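Local atomic coordinates of putative aminooxidase (Propionibacterium acnes, PDB entry 2BA9), a protein that isomerises polyunsaturated fatty acids, forming conjugated linoleic acid, and carries a bound flavin-adenine dinucleotide in a fold of the flavin-containing amine oxidoreductase family. Residues A[73-79]-A[208-212]; A[80-86]-A[198-202]; A[264-268]-A[390-394]; A[383-388]-A[401-405]. One frame throughout, in Å; residues are numbered along the deposited sequence.

Contact 1. Residues A[73-79]-A[208-212]; sequences IMDRTGD and MFEHL
One histidine nitrogen here meets both oxygens of a carboxylate. His211 ND1 donates to Asp79 OD1 at 2.8 Å and to Asp79 OD2 at 3.0 Å, a His-carboxylate hydrogen bond with the carboxylate at the edge of the ring. Asp79 (chi1 -71°) is held in place from its own side, because Thr77 OG1 donates to Asp79 OD2 at 2.6 Å. Thr77 is in the p rotamer, which sends its methyl to the facing helix: Thr77 CG2 is 3.3 Å from Leu212 N and 3.6 Å from Met208 O. Residues 73-77 end helix 68-77, and Gly78 leaves it with positive phi (88°). Residues 208-212 are helical throughout. The two short axes approach to 9.3 Å and cross at 60°. The CA atoms of Thr77 and Leu212 are 5.7 Å apart, those of Asp79 and Met208 6.2 Å. This is helix-helix packing beside the dinucleotide-binding part of the fold: helix 16-28, which starts within what is probably the Rossmann-type glycine motif, touches Phe209 and Leu212. Ile73 (chi1 m, chi2 t) fills the buried side. Ile73 CD1 is 3.8 Å from Phe209 CE1, and Ile73 CG2 is 4.0 Å from Leu212 CD2. Met74 CG lies 4.3 Å from Met208 SD. Arg76 CD packs on Leu212 CD1 at 3.9 Å, while its guanidinium makes a salt bridge with Glu26.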
# COMPACT_ATOMS: atom_id res chain seq x y z
N ILE A 73 15.47 7.10 3.89
CA ILE A 73 15.81 6.51 2.60
C ILE A 73 16.31 7.58 1.64
O ILE A 73 17.34 7.38 1.00
CB ILE A 73 14.60 5.74 1.97
CG1 ILE A 73 14.26 4.50 2.80
CG2 ILE A 73 14.91 5.32 0.54
CD1 ILE A 73 13.01 3.75 2.33
N MET A 74 15.61 8.71 1.56
CA MET A 74 16.06 9.84 0.72
C MET A 74 17.43 10.40 1.16
O MET A 74 18.23 10.82 0.32
CB MET A 74 15.01 10.97 0.69
CG MET A 74 13.70 10.62 -0.01
SD MET A 74 12.61 12.06 -0.25
CE MET A 74 11.80 12.15 1.34
N ASP A 75 17.69 10.42 2.47
CA ASP A 75 18.99 10.89 2.99
C ASP A 75 20.11 10.03 2.41
O ASP A 75 21.19 10.53 2.05
CB ASP A 75 19.07 10.79 4.52
CG ASP A 75 18.10 11.70 5.25
OD1 ASP A 75 17.57 12.67 4.66
OD2 ASP A 75 17.89 11.43 6.45
N ARG A 76 19.84 8.73 2.34
CA ARG A 76 20.81 7.76 1.83
C ARG A 76 21.03 7.87 0.32
O ARG A 76 22.14 7.67 -0.17
CB ARG A 76 20.34 6.35 2.19
CG ARG A 76 21.43 5.32 2.07
CD ARG A 76 20.96 3.95 2.45
NE ARG A 76 21.82 2.96 1.84
CZ ARG A 76 22.74 2.22 2.46
NH1 ARG A 76 22.93 2.31 3.78
NH2 ARG A 76 23.46 1.37 1.74
N THR A 77 19.97 8.20 -0.42
CA THR A 77 20.04 8.19 -1.89
C THR A 77 20.33 9.56 -2.51
O THR A 77 20.77 9.65 -3.67
CB THR A 77 18.73 7.68 -2.50
OG1 THR A 77 17.65 8.53 -2.08
CG2 THR A 77 18.43 6.23 -2.07
N GLY A 78 20.06 10.62 -1.76
CA GLY A 78 20.19 11.99 -2.25
C GLY A 78 18.94 12.52 -2.93
O GLY A 78 18.93 13.61 -3.47
N ASP A 79 17.86 11.74 -2.90
CA ASP A 79 16.63 12.13 -3.58
C ASP A 79 15.91 13.21 -2.78
O ASP A 79 16.09 13.32 -1.57
CB ASP A 79 15.72 10.91 -3.77
CG ASP A 79 16.27 9.94 -4.82
OD1 ASP A 79 16.20 10.25 -6.02
OD2 ASP A 79 16.74 8.86 -4.45
N MET A 208 13.48 6.65 -6.25
CA MET A 208 14.25 6.60 -5.01
C MET A 208 14.55 5.18 -4.54
O MET A 208 15.53 4.95 -3.83
CB MET A 208 13.56 7.42 -3.90
CG MET A 208 12.16 6.96 -3.51
SD MET A 208 11.24 8.30 -2.69
CE MET A 208 9.63 7.53 -2.44
N PHE A 209 13.71 4.23 -4.92
CA PHE A 209 13.96 2.83 -4.62
C PHE A 209 14.92 2.21 -5.65
O PHE A 209 15.69 1.31 -5.33
CB PHE A 209 12.65 2.07 -4.53
CG PHE A 209 11.81 2.49 -3.36
CD1 PHE A 209 12.18 2.13 -2.06
CD2 PHE A 209 10.70 3.28 -3.54
CE1 PHE A 209 11.43 2.53 -0.95
CE2 PHE A 209 9.93 3.68 -2.45
CZ PHE A 209 10.29 3.30 -1.15
N GLU A 210 14.89 2.70 -6.88
CA GLU A 210 15.94 2.36 -7.84
C GLU A 210 17.28 2.83 -7.29
O GLU A 210 18.24 2.07 -7.24
CB GLU A 210 15.64 2.96 -9.22
CG GLU A 210 14.46 2.30 -9.89
CD GLU A 210 14.03 2.97 -11.19
OE1 GLU A 210 14.08 4.22 -11.32
OE2 GLU A 210 13.58 2.23 -12.07
N HIS A 211 17.33 4.07 -6.80
CA HIS A 211 18.58 4.60 -6.25
C HIS A 211 19.00 3.94 -4.93
O HIS A 211 20.18 3.72 -4.70
CB HIS A 211 18.47 6.10 -6.06
CG HIS A 211 18.09 6.84 -7.31
ND1 HIS A 211 17.46 8.06 -7.28
CD2 HIS A 211 18.23 6.51 -8.62
CE1 HIS A 211 17.25 8.46 -8.52
NE2 HIS A 211 17.70 7.54 -9.35
N LEU A 212 18.03 3.63 -4.07
CA LEU A 212 18.33 2.89 -2.85
C LEU A 212 19.04 1.57 -3.16
O LEU A 212 20.04 1.22 -2.51
CB LEU A 212 17.05 2.61 -2.04
CG LEU A 212 17.22 1.75 -0.77
CD1 LEU A 212 18.23 2.37 0.24
CD2 LEU A 212 15.87 1.52 -0.13

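Contact 2. Residues A[80-86]-A[198-202]; sequences KVDGPKL and LWTWA
Thr200 takes the p rotamer (chi1 64°), so Thr200 OG1 donates to Pro84 O at 2.8 Å. Thr200 CG2 packs 3.2 Å from Leu86 CD1. Leu86 (m, t) also reaches Leu198, with Leu86 CD1 4.1 Å from Leu198 CB. Val81 is t and sets CG2 over the face of the Trp199 indole, 3.8 Å from the centroid of the five-membered ring, a CH-pi contact. Val81 CG1 is 3.6 Å from Trp199 CB. Asp82, chi1 p, turns its OD1 to accept from Ala202 N at 3.0 Å. Neither segment is regular helix or strand. They are two loops, one leading from helix 68-77 to strand 88-91 and the other into helix 204-215, and their end-to-end directions are 115° apart. The backbones are nearest, CA to CA, at Gly83 and Trp201, 3.8 Å apart. Gly83 N donates to Thr200 O at 2.9 Å; a CB on Gly83 would clash with Thr200 OG1 and Trp201 N. Water 1 bridges Leu86 N and Leu198 O, 2.8 Å from each.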
# COMPACT_ATOMS: atom_id res chain seq x y z
N LYS A 80 15.11 14.00 -3.48
CA LYS A 80 14.39 15.11 -2.87
C LYS A 80 12.93 15.01 -3.26
O LYS A 80 12.59 14.47 -4.31
CB LYS A 80 14.92 16.47 -3.37
CG LYS A 80 16.43 16.62 -3.39
CD LYS A 80 17.01 16.67 -1.99
CE LYS A 80 18.51 16.96 -2.01
NZ LYS A 80 19.08 16.93 -0.62
N VAL A 81 12.08 15.56 -2.40
CA VAL A 81 10.67 15.74 -2.71
C VAL A 81 10.58 16.90 -3.71
O VAL A 81 10.67 18.06 -3.32
CB VAL A 81 9.85 16.02 -1.41
CG1 VAL A 81 8.37 16.29 -1.75
CG2 VAL A 81 9.98 14.86 -0.44
N ASP A 82 10.42 16.57 -4.99
CA ASP A 82 10.50 17.59 -6.05
C ASP A 82 9.43 17.46 -7.14
O ASP A 82 9.57 18.02 -8.21
CB ASP A 82 11.90 17.59 -6.69
CG ASP A 82 12.32 16.20 -7.25
OD1 ASP A 82 11.47 15.28 -7.32
OD2 ASP A 82 13.50 16.04 -7.62
N GLY A 83 8.34 16.74 -6.85
CA GLY A 83 7.29 16.50 -7.83
C GLY A 83 6.29 17.64 -7.96
O GLY A 83 6.32 18.60 -7.19
N PRO A 84 5.38 17.54 -8.94
CA PRO A 84 4.38 18.60 -9.08
C PRO A 84 3.38 18.59 -7.92
O PRO A 84 3.01 17.51 -7.43
CB PRO A 84 3.71 18.31 -10.43
CG PRO A 84 4.22 16.99 -10.90
CD PRO A 84 5.21 16.45 -9.92
N LYS A 85 2.96 19.78 -7.49
CA LYS A 85 2.06 19.94 -6.36
C LYS A 85 0.74 19.23 -6.67
O LYS A 85 0.29 19.23 -7.81
CB LYS A 85 1.82 21.43 -6.07
CG LYS A 85 1.18 21.73 -4.70
CD LYS A 85 0.89 23.23 -4.51
CE LYS A 85 0.68 23.61 -3.03
NZ LYS A 85 1.97 23.86 -2.29
N LEU A 86 0.15 18.61 -5.65
CA LEU A 86 -1.14 17.93 -5.81
C LEU A 86 -2.30 18.87 -5.48
O LEU A 86 -2.22 19.66 -4.56
CB LEU A 86 -1.19 16.70 -4.92
CG LEU A 86 -0.40 15.53 -5.50
CD1 LEU A 86 -0.08 14.54 -4.42
CD2 LEU A 86 -1.16 14.87 -6.65
N LEU A 198 1.47 17.26 0.92
CA LEU A 198 1.73 15.95 0.32
C LEU A 198 2.99 15.92 -0.54
O LEU A 198 3.20 16.81 -1.38
CB LEU A 198 0.53 15.53 -0.53
CG LEU A 198 -0.77 15.27 0.23
CD1 LEU A 198 -1.98 15.36 -0.69
CD2 LEU A 198 -0.72 13.92 0.92
N TRP A 199 3.83 14.90 -0.35
CA TRP A 199 5.03 14.72 -1.17
C TRP A 199 4.72 14.02 -2.48
O TRP A 199 3.93 13.08 -2.53
CB TRP A 199 6.07 13.87 -0.44
CG TRP A 199 6.58 14.40 0.84
CD1 TRP A 199 6.43 15.65 1.34
CD2 TRP A 199 7.38 13.68 1.78
NE1 TRP A 199 7.07 15.76 2.55
CE2 TRP A 199 7.66 14.56 2.84
CE3 TRP A 199 7.88 12.37 1.83
CZ2 TRP A 199 8.43 14.17 3.93
CZ3 TRP A 199 8.63 11.99 2.91
CH2 TRP A 199 8.91 12.88 3.95
N THR A 200 5.37 14.49 -3.55
CA THR A 200 5.41 13.80 -4.83
C THR A 200 6.82 13.91 -5.36
O THR A 200 7.62 14.73 -4.89
CB THR A 200 4.45 14.41 -5.89
OG1 THR A 200 4.85 15.76 -6.21
CG2 THR A 200 3.00 14.41 -5.41
N TRP A 201 7.13 13.10 -6.37
CA TRP A 201 8.47 13.03 -6.93
C TRP A 201 8.41 13.21 -8.44
O TRP A 201 7.64 12.51 -9.11
CB TRP A 201 9.10 11.68 -6.54
CG TRP A 201 9.34 11.59 -5.06
CD1 TRP A 201 10.48 11.94 -4.40
CD2 TRP A 201 8.42 11.16 -4.06
NE1 TRP A 201 10.34 11.73 -3.06
CE2 TRP A 201 9.08 11.26 -2.82
CE3 TRP A 201 7.11 10.69 -4.10
CZ2 TRP A 201 8.46 10.91 -1.61
CZ3 TRP A 201 6.49 10.34 -2.90
CH2 TRP A 201 7.18 10.45 -1.67
N ALA A 202 9.20 14.15 -8.97
CA ALA A 202 9.26 14.43 -10.42
C ALA A 202 9.60 13.19 -11.23
O ALA A 202 8.99 12.93 -12.27
CB ALA A 202 10.29 15.54 -10.74
O HOH W 1 1.77 18.17 -3.41

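Contact 3. Residues A[264-268]-A[390-394]; sequences DADDD and MQGRR
A surface salt-bridge network joins the N-terminal end of helix 267-273 to the turn between helix 383-389 and strand 396-398. Arg393 is at its middle. Arg393 NH1 donates to Asp266 OD2 and to Asp268 OD2, both at 3.0 Å, and Arg393 NH2 donates to Asp268 OD2 at 3.2 Å. Both carboxylates lie near the guanidinium plane. Arg393 has chi1 and chi2 t and chi3 m. Residues 390-393 form a type II beta turn, closed by Arg393 N to Met390 O at 3.1 Å, with Gly392 at positive phi (78°). On the other side Asp266 is the N-cap. With chi1 p, Asp266 OD1 accepts from Asp268 N in a weak bond of 3.1 Å and also from Glu269 N. One side chain therefore caps the helix with one oxygen and pairs with Arg393 through the other. Strand 396-398, which the turn leads into, is an edge strand of the parallel sheet in this Rossmann-type part of the fold. The CA atoms of Asp268 and Met390 are 8.6 Å apart, those of Asp266 and Arg394 10.2 Å, so long side chains span the gap. Arg394 forms a separate salt bridge, Arg394 NH2 to Asp264 OD2 at 2.7 Å; Asp264 (chi1 p) also pairs with Arg231. Water 2 links Asp266 OD2 and Arg394 NH1, 2.7 Å from each. Met390 CE packs on Asp268 CB at 3.3 Å.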
# COMPACT_ATOMS: atom_id res chain seq x y z
N ASP A 264 7.69 -25.51 1.68
CA ASP A 264 7.29 -26.55 2.64
C ASP A 264 6.53 -25.89 3.80
O ASP A 264 6.89 -26.04 4.97
CB ASP A 264 8.52 -27.31 3.17
CG ASP A 264 9.55 -26.39 3.82
OD1 ASP A 264 9.41 -25.16 3.74
OD2 ASP A 264 10.54 -26.89 4.40
N ALA A 265 5.49 -25.14 3.46
CA ALA A 265 4.70 -24.41 4.45
C ALA A 265 4.19 -25.36 5.53
O ALA A 265 3.71 -26.46 5.23
CB ALA A 265 3.54 -23.70 3.78
N ASP A 266 4.30 -24.95 6.79
CA ASP A 266 3.78 -25.78 7.86
C ASP A 266 2.28 -25.54 8.10
O ASP A 266 1.65 -24.72 7.42
CB ASP A 266 4.63 -25.64 9.14
CG ASP A 266 4.50 -24.31 9.83
OD1 ASP A 266 3.50 -23.60 9.65
OD2 ASP A 266 5.43 -23.99 10.59
N ASP A 267 1.72 -26.31 9.03
CA ASP A 267 0.28 -26.31 9.30
C ASP A 267 -0.26 -24.91 9.57
O ASP A 267 -1.36 -24.56 9.14
CB ASP A 267 -0.04 -27.23 10.51
CG ASP A 267 -0.05 -28.70 10.15
OD1 ASP A 267 -0.28 -29.02 8.97
OD2 ASP A 267 0.15 -29.56 11.05
N ASP A 268 0.54 -24.12 10.29
CA ASP A 268 0.15 -22.77 10.70
C ASP A 268 0.23 -21.78 9.54
O ASP A 268 -0.61 -20.90 9.41
CB ASP A 268 1.02 -22.29 11.86
CG ASP A 268 0.66 -22.94 13.18
OD1 ASP A 268 -0.48 -23.43 13.33
OD2 ASP A 268 1.52 -22.97 14.08
N MET A 390 4.85 -16.48 15.40
CA MET A 390 5.62 -17.37 14.51
C MET A 390 6.95 -16.81 14.04
O MET A 390 7.69 -17.51 13.36
CB MET A 390 4.80 -17.72 13.28
CG MET A 390 3.58 -18.56 13.56
SD MET A 390 2.68 -18.74 12.02
CE MET A 390 1.04 -19.06 12.58
N GLN A 391 7.25 -15.55 14.36
CA GLN A 391 8.47 -14.92 13.83
C GLN A 391 9.70 -15.73 14.18
O GLN A 391 9.79 -16.29 15.28
CB GLN A 391 8.62 -13.47 14.31
CG GLN A 391 7.58 -12.49 13.72
CD GLN A 391 7.85 -12.09 12.28
OE1 GLN A 391 8.50 -12.82 11.52
NE2 GLN A 391 7.35 -10.91 11.89
N GLY A 392 10.62 -15.85 13.23
CA GLY A 392 11.87 -16.57 13.46
C GLY A 392 11.77 -18.08 13.41
O GLY A 392 12.79 -18.77 13.45
N ARG A 393 10.54 -18.61 13.30
CA ARG A 393 10.33 -20.06 13.20
C ARG A 393 11.00 -20.64 11.97
O ARG A 393 10.69 -20.24 10.84
CB ARG A 393 8.84 -20.41 13.16
CG ARG A 393 8.59 -21.93 13.12
CD ARG A 393 7.14 -22.30 12.90
NE ARG A 393 6.27 -21.85 13.99
CZ ARG A 393 4.99 -22.17 14.12
NH1 ARG A 393 4.39 -22.97 13.24
NH2 ARG A 393 4.29 -21.68 15.14
N ARG A 394 11.88 -21.60 12.21
CA ARG A 394 12.73 -22.19 11.17
C ARG A 394 13.40 -21.10 10.36
O ARG A 394 13.42 -21.15 9.12
CB ARG A 394 11.93 -23.15 10.29
CG ARG A 394 11.60 -24.46 10.99
CD ARG A 394 10.37 -25.10 10.41
NE ARG A 394 10.65 -25.81 9.17
CZ ARG A 394 9.80 -25.94 8.16
NH1 ARG A 394 8.60 -25.38 8.18
NH2 ARG A 394 10.16 -26.63 7.09
O HOH W 2 7.73 -23.12 9.38

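Contact 4. Residues A[383-388]-A[401-405]; sequences WYEKVE and EIMSF. With FAD (flavin-adenine dinucleotide), chain D.
Met403 is folded back on itself (chi1, chi2 and chi3 all m) and lays its thioether against helix 383-389. Met403 SD is 3.7 Å from Val387 CG1 and 4.3 Å from Trp383 CZ3, at the edge of the indole. Met403 CE is 4.0 Å from Tyr384 CD1 and 3.5 Å from Glu388 CD. Residues 383-388 are helical. Residues 401-403 form a 3-10 segment, with Ser404 N bonded to Glu401 O at 3.1 Å. The nearest CA pair is Tyr384 and Met403, 7.8 Å apart. Trp383 (chi1 t) brings CH2 to 3.8 Å from Ile402 CG1. Tyr384 (chi1 m) points its OH at the backbone and donates to Ile402 O at 2.7 Å; that hydroxyl also bonds Tyr180. Water 3 donates to Glu388 OE2 at 2.5 Å and to Met403 O at 3.0 Å, and the same carboxylate oxygen meets Tyr414. At the start of the 3-10 segment Glu401 faces the other way, into the FAD pocket. FAD O3', a ribityl hydroxyl, donates to Glu401 OE2 at 2.6 Å, and Lys45 pairs with Glu401 OE1. Apolar packing, with one direct and one water-mediated bond to backbone carbonyls, thus ties the 3-10 segment that carries the FAD-binding Glu401 to the helix behind it.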
# COMPACT_ATOMS: atom_id res chain seq x y z
N TRP A 383 -5.30 -13.22 14.60
CA TRP A 383 -4.41 -13.47 13.45
C TRP A 383 -2.96 -13.06 13.68
O TRP A 383 -2.07 -13.87 13.52
CB TRP A 383 -4.94 -12.80 12.17
CG TRP A 383 -4.40 -13.42 10.90
CD1 TRP A 383 -4.98 -14.44 10.17
CD2 TRP A 383 -3.21 -13.06 10.20
NE1 TRP A 383 -4.20 -14.73 9.07
CE2 TRP A 383 -3.11 -13.91 9.06
CE3 TRP A 383 -2.20 -12.11 10.42
CZ2 TRP A 383 -2.06 -13.83 8.17
CZ3 TRP A 383 -1.15 -12.03 9.52
CH2 TRP A 383 -1.09 -12.88 8.41
N TYR A 384 -2.73 -11.81 14.10
CA TYR A 384 -1.37 -11.24 14.23
C TYR A 384 -0.64 -11.66 15.51
O TYR A 384 0.58 -11.61 15.58
CB TYR A 384 -1.42 -9.70 14.12
CG TYR A 384 -1.74 -9.18 12.75
CD1 TYR A 384 -0.74 -8.95 11.82
CD2 TYR A 384 -3.06 -8.91 12.37
CE1 TYR A 384 -1.01 -8.47 10.56
CE2 TYR A 384 -3.35 -8.42 11.08
CZ TYR A 384 -2.32 -8.21 10.19
OH TYR A 384 -2.55 -7.74 8.91
N GLU A 385 -1.39 -12.07 16.54
CA GLU A 385 -0.79 -12.68 17.71
C GLU A 385 -0.14 -13.98 17.27
O GLU A 385 1.00 -14.27 17.62
CB GLU A 385 -1.83 -12.93 18.81
CG GLU A 385 -2.34 -11.64 19.47
CD GLU A 385 -3.17 -11.90 20.70
OE1 GLU A 385 -2.61 -12.41 21.69
OE2 GLU A 385 -4.39 -11.59 20.70
N LYS A 386 -0.86 -14.74 16.45
CA LYS A 386 -0.31 -15.97 15.89
C LYS A 386 0.88 -15.69 14.97
O LYS A 386 1.97 -16.19 15.20
CB LYS A 386 -1.40 -16.75 15.14
CG LYS A 386 -0.91 -18.05 14.53
CD LYS A 386 -0.60 -19.13 15.59
CE LYS A 386 -0.69 -20.54 15.00
NZ LYS A 386 -0.81 -21.64 16.02
N VAL A 387 0.67 -14.88 13.94
CA VAL A 387 1.71 -14.74 12.90
C VAL A 387 2.98 -14.07 13.44
O VAL A 387 4.09 -14.49 13.10
CB VAL A 387 1.16 -14.08 11.63
CG1 VAL A 387 2.29 -13.82 10.61
CG2 VAL A 387 0.09 -14.97 11.03
N GLU A 388 2.83 -13.08 14.33
CA GLU A 388 3.99 -12.45 14.97
C GLU A 388 4.66 -13.39 15.97
O GLU A 388 5.88 -13.32 16.16
CB GLU A 388 3.64 -11.13 15.64
CG GLU A 388 3.27 -10.02 14.67
CD GLU A 388 4.48 -9.43 13.94
OE1 GLU A 388 5.53 -10.10 13.85
OE2 GLU A 388 4.38 -8.28 13.47
N GLU A 401 3.56 -5.92 3.19
CA GLU A 401 2.29 -5.24 3.42
C GLU A 401 1.39 -5.94 4.45
O GLU A 401 0.85 -5.27 5.32
CB GLU A 401 1.55 -5.04 2.11
CG GLU A 401 2.22 -4.02 1.17
CD GLU A 401 1.55 -3.94 -0.20
OE1 GLU A 401 1.22 -5.01 -0.74
OE2 GLU A 401 1.37 -2.83 -0.72
N ILE A 402 1.29 -7.27 4.39
CA ILE A 402 0.40 -8.02 5.28
C ILE A 402 0.67 -7.75 6.77
O ILE A 402 -0.27 -7.71 7.54
CB ILE A 402 0.42 -9.55 5.00
CG1 ILE A 402 -0.73 -10.29 5.71
CG2 ILE A 402 1.79 -10.15 5.40
CD1 ILE A 402 -2.10 -9.67 5.59
N MET A 403 1.93 -7.52 7.15
CA MET A 403 2.33 -7.35 8.57
C MET A 403 2.22 -5.93 9.12
O MET A 403 2.39 -5.69 10.33
CB MET A 403 3.77 -7.84 8.80
CG MET A 403 4.04 -9.29 8.46
SD MET A 403 2.82 -10.48 9.09
CE MET A 403 2.95 -10.18 10.86
N SER A 404 1.95 -4.98 8.22
CA SER A 404 1.89 -3.57 8.55
C SER A 404 0.67 -2.96 7.85
O SER A 404 -0.45 -3.05 8.35
CB SER A 404 3.20 -2.86 8.15
OG SER A 404 3.51 -3.04 6.77
N PHE A 405 0.90 -2.36 6.69
CA PHE A 405 -0.18 -1.79 5.91
C PHE A 405 0.32 -1.63 4.49
O PHE A 405 1.53 -1.55 4.27
CB PHE A 405 -0.61 -0.44 6.49
CG PHE A 405 -1.71 0.20 5.73
CD1 PHE A 405 -3.02 -0.24 5.87
CD2 PHE A 405 -1.44 1.24 4.84
CE1 PHE A 405 -4.05 0.35 5.15
CE2 PHE A 405 -2.46 1.83 4.11
CZ PHE A 405 -3.77 1.39 4.27
PA FAD D . 5.41 -4.50 -3.41
O1A FAD D . 5.53 -3.03 -3.66
O2A FAD D . 4.22 -5.20 -4.04
O5B FAD D . 6.72 -5.22 -3.99
C5B FAD D . 6.82 -6.62 -3.81
C4B FAD D . 7.99 -7.16 -4.62
O4B FAD D . 8.09 -8.55 -4.39
C3B FAD D . 7.80 -6.92 -6.12
O3B FAD D . 8.93 -6.27 -6.65
C2B FAD D . 7.58 -8.31 -6.67
O2B FAD D . 7.97 -8.44 -8.04
C1B FAD D . 8.32 -9.17 -5.63
N9A FAD D . 7.82 -10.56 -5.66
C8A FAD D . 6.51 -10.98 -5.55
N7A FAD D . 6.48 -12.34 -5.66
C5A FAD D . 7.75 -12.79 -5.84
C6A FAD D . 8.31 -14.07 -6.02
N6A FAD D . 7.59 -15.17 -5.66
N1A FAD D . 9.69 -14.18 -6.15
C2A FAD D . 10.51 -13.06 -6.16
N3A FAD D . 9.95 -11.80 -5.99
C4A FAD D . 8.60 -11.66 -5.85
N1 FAD D . 1.81 3.86 -1.00
C2 FAD D . 1.95 5.03 -0.28
O2 FAD D . 2.70 5.06 0.69
N3 FAD D . 1.23 6.15 -0.65
C4 FAD D . 0.39 6.11 -1.74
O4 FAD D . -0.23 7.14 -2.05
C4X FAD D . 0.25 4.93 -2.48
N5 FAD D . -0.60 4.84 -3.56
C5X FAD D . -0.62 3.74 -4.39
C6 FAD D . -1.38 3.74 -5.56
C7 FAD D . -1.36 2.63 -6.40
C7M FAD D . -2.18 2.67 -7.66
C8 FAD D . -0.59 1.52 -6.07
C8M FAD D . -0.53 0.30 -6.94
C9 FAD D . 0.17 1.53 -4.90
C9A FAD D . 0.15 2.63 -4.04
N10 FAD D . 0.89 2.65 -2.84
C10 FAD D . 0.99 3.81 -2.10
C1' FAD D . 1.28 1.38 -2.16
C2' FAD D . 2.77 1.10 -2.29
O2' FAD D . 3.23 1.25 -3.63
C3' FAD D . 3.02 -0.30 -1.77
O3' FAD D . 2.42 -0.45 -0.48
C4' FAD D . 4.51 -0.61 -1.72
O4' FAD D . 5.06 -0.74 -3.02
C5' FAD D . 4.71 -1.88 -0.90
O5' FAD D . 6.01 -2.36 -1.07
P FAD D . 6.33 -3.93 -0.80
O1P FAD D . 7.78 -4.23 -1.12
O2P FAD D . 5.98 -4.23 0.61
O3P FAD D . 5.42 -4.76 -1.83
O HOH W 3 2.34 -6.93 13.01

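In the fold
Contact 4 is buried, contact 1 partly so, and contacts 2 and 3 lie at the surface. Contacts 1 and 2 are neighbours: the chain runs straight from 73-79 into 80-86, Met74 packs on Trp199 and Trp201, and Met208 packs on Trp201. Contacts 3 and 4 form a second pair, adjoining along the chain, since contact 4 uses helix 383-389 and contact 3 the turn that follows it. Asp268 and Lys386 make a long, weak ion pair between them. Contacts 2 and 4 fall on opposite sides of the chain's centre. Chemistry follows place. Charge dominates contact 3, backbone and hydroxyl hydrogen bonds contact 2, and apolar side chains most of contacts 1 and 4. Of the four, contact 4 alone includes a residue bonded to FAD.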